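Local coordinates for chitin elicitor-binding protein (Oryza sativa subsp. japonica, PDB 5JCD) that binds chitin oligosaccharides from fungal cell walls and takes part in the perception and transduction of this elicitor signal for plant defence responses, at residues Asn35-Pro40 / Lys65-Cys70. Sequence-based numbering, arbitrary orientation.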
loop_
_atom_site.group_PDB
_atom_site.type_symbol
_atom_site.label_atom_id
_atom_site.label_comp_id
_atom_site.label_asym_id
_atom_site.label_seq_id
_atom_site.Cartn_x
_atom_site.Cartn_y
_atom_site.Cartn_z
ATOM N N ASN A 35 8.812 6.630 -5.872
ATOM C CA ASN A 35 9.335 6.420 -7.223
ATOM C C ASN A 35 8.578 5.310 -7.960
ATOM O O ASN A 35 9.161 4.527 -8.703
ATOM C CB ASN A 35 10.843 6.138 -7.192
ATOM C CG ASN A 35 11.519 6.454 -8.516
ATOM O OD1 ASN A 35 11.059 7.328 -9.260
ATOM N ND2 ASN A 35 12.626 5.767 -8.807
ATOM N N THR A 36 7.274 5.249 -7.738
ATOM C CA THR A 36 6.450 4.189 -8.304
ATOM C C THR A 36 5.517 4.716 -9.374
ATOM O O THR A 36 4.858 3.961 -10.082
ATOM C CB THR A 36 5.573 3.563 -7.221
ATOM O OG1 THR A 36 4.756 4.579 -6.617
ATOM C CG2 THR A 36 6.435 2.903 -6.173
ATOM N N THR A 37 5.493 6.030 -9.491
ATOM C CA THR A 37 4.559 6.718 -10.353
ATOM C C THR A 37 5.180 8.077 -10.642
ATOM O O THR A 37 6.109 8.487 -9.960
ATOM C CB THR A 37 3.169 6.881 -9.668
ATOM O OG1 THR A 37 2.286 7.605 -10.524
ATOM C CG2 THR A 37 3.278 7.644 -8.360
ATOM N N THR A 38 4.679 8.766 -11.652
ATOM C CA THR A 38 5.146 10.104 -11.951
ATOM C C THR A 38 4.340 11.100 -11.137
ATOM O O THR A 38 3.266 10.774 -10.619
ATOM C CB THR A 38 4.974 10.462 -13.462
ATOM O OG1 THR A 38 3.581 10.604 -13.776
ATOM C CG2 THR A 38 5.611 9.400 -14.369
ATOM N N LEU A 39 4.856 12.322 -11.043
ATOM C CA LEU A 39 4.135 13.403 -10.387
ATOM C C LEU A 39 2.717 13.637 -10.908
ATOM O O LEU A 39 1.792 13.692 -10.107
ATOM C CB LEU A 39 4.936 14.705 -10.421
ATOM C CG LEU A 39 4.174 15.946 -9.947
ATOM C CD1 LEU A 39 3.813 15.858 -8.469
ATOM C CD2 LEU A 39 4.976 17.210 -10.232
ATOM N N PRO A 40 2.525 13.769 -12.240
ATOM C CA PRO A 40 1.137 14.036 -12.655
ATOM C C PRO A 40 0.158 12.899 -12.330
ATOM O O PRO A 40 -1.013 13.151 -12.057
ATOM C CB PRO A 40 1.231 14.234 -14.177
ATOM C CG PRO A 40 2.624 14.060 -14.545
ATOM C CD PRO A 40 3.482 13.874 -13.357
ATOM N N LYS A 65 -3.237 9.045 -1.783
ATOM C CA LYS A 65 -3.335 7.856 -2.587
ATOM C C LYS A 65 -2.076 7.708 -3.419
ATOM O O LYS A 65 -1.758 8.567 -4.219
ATOM C CB LYS A 65 -4.536 7.987 -3.493
ATOM C CG LYS A 65 -5.127 6.672 -3.975
ATOM C CD LYS A 65 -6.472 6.964 -4.650
ATOM C CE LYS A 65 -7.273 5.724 -4.968
ATOM N NZ LYS A 65 -6.590 4.834 -5.922
ATOM N N ILE A 66 -1.381 6.599 -3.267
ATOM C CA ILE A 66 -0.157 6.400 -4.024
ATOM C C ILE A 66 -0.286 5.175 -4.922
ATOM O O ILE A 66 -0.396 4.070 -4.430
ATOM C CB ILE A 66 1.079 6.308 -3.098
ATOM C CG1 ILE A 66 1.165 7.591 -2.251
ATOM C CG2 ILE A 66 2.355 6.060 -3.915
ATOM C CD1 ILE A 66 2.344 7.679 -1.360
ATOM N N PRO A 67 -0.338 5.397 -6.248
ATOM C CA PRO A 67 -0.435 4.355 -7.284
ATOM C C PRO A 67 0.901 3.713 -7.581
ATOM O O PRO A 67 1.939 4.352 -7.411
ATOM C CB PRO A 67 -0.942 5.112 -8.529
ATOM C CG PRO A 67 -0.799 6.551 -8.242
ATOM C CD PRO A 67 -0.293 6.749 -6.825
ATOM N N PHE A 68 0.884 2.446 -7.968
ATOM C CA PHE A 68 2.120 1.792 -8.343
ATOM C C PHE A 68 1.851 0.576 -9.204
ATOM O O PHE A 68 0.720 0.132 -9.320
ATOM C CB PHE A 68 2.934 1.397 -7.094
ATOM C CG PHE A 68 2.196 0.503 -6.135
ATOM C CD1 PHE A 68 2.243 -0.877 -6.275
ATOM C CD2 PHE A 68 1.453 1.046 -5.089
ATOM C CE1 PHE A 68 1.557 -1.691 -5.395
ATOM C CE2 PHE A 68 0.772 0.242 -4.219
ATOM C CZ PHE A 68 0.817 -1.126 -4.360
ATOM N N ARG A 69 2.908 0.030 -9.787
ATOM C CA ARG A 69 2.790 -1.181 -10.558
ATOM C C ARG A 69 2.827 -2.395 -9.666
ATOM O O ARG A 69 3.750 -2.583 -8.901
ATOM C CB ARG A 69 3.890 -1.255 -11.614
ATOM C CG ARG A 69 3.443 -1.963 -12.894
ATOM C CD ARG A 69 4.520 -2.899 -13.415
ATOM N NE ARG A 69 5.788 -2.192 -13.569
ATOM C CZ ARG A 69 6.937 -2.776 -13.883
ATOM N NH1 ARG A 69 6.974 -4.085 -14.077
ATOM N NH2 ARG A 69 8.045 -2.056 -14.007
ATOM N N CYS A 70 1.774 -3.193 -9.739
ATOM C CA CYS A 70 1.719 -4.436 -9.007
ATOM C C CYS A 70 2.172 -5.608 -9.873
ATOM O O CYS A 70 1.842 -5.698 -11.050
ATOM C CB CYS A 70 0.287 -4.683 -8.537
ATOM S SG CYS A 70 0.085 -6.206 -7.598
HETATM O O HOH W 1 5.143 1.437 -10.025
#
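T36 meets strand 63-72 through its hydroxyl: OG1 donates to the carbonyl O of P67 across 2.9 Å. The C=O...donor angle is 152° and the donor lies 16° out of the carbonyl plane, an ordinary geometry for a hydroxyl on a backbone acceptor. Chi1 of 58° leaves OG1 flanked by the N and C of its own residue, on the side facing the strand. A second polar link runs through a water, which donates to T36 O at 2.5 Å, a short distance whose exact value carries little weight, and accepts from R69 N at 2.7 Å. It joins the two backbones where the direct separation, T36 O to R69 N, is 4.4 Å.

The rest is van der Waals packing. T36 runs alongside F68 in the same direction, with T36 CB 3.4 Å from F68 CB; the phenyl ring itself leads away, toward L132. T37 lies at a slant to the ring of P67, its OG1 4.0 Å from P67 CG and its CG2 equally far from P67 CD. T37 CB also rests 3.6 Å from P67 O. The other neighbours of P67 include L42 and A45 of helix 39-45.

This is the short connection between helix 27-34 and helix 39-45, laid against a strand that pairs with 12-20 in the central sheet. F34 and L42, one from each helix, both touch I66. At R69 the chain is also held by a salt bridge to D80. The hydroxyl-to-carbonyl bond and the water bridge thus both engage backbone groups of the strand, and side-chain packing accompanies them.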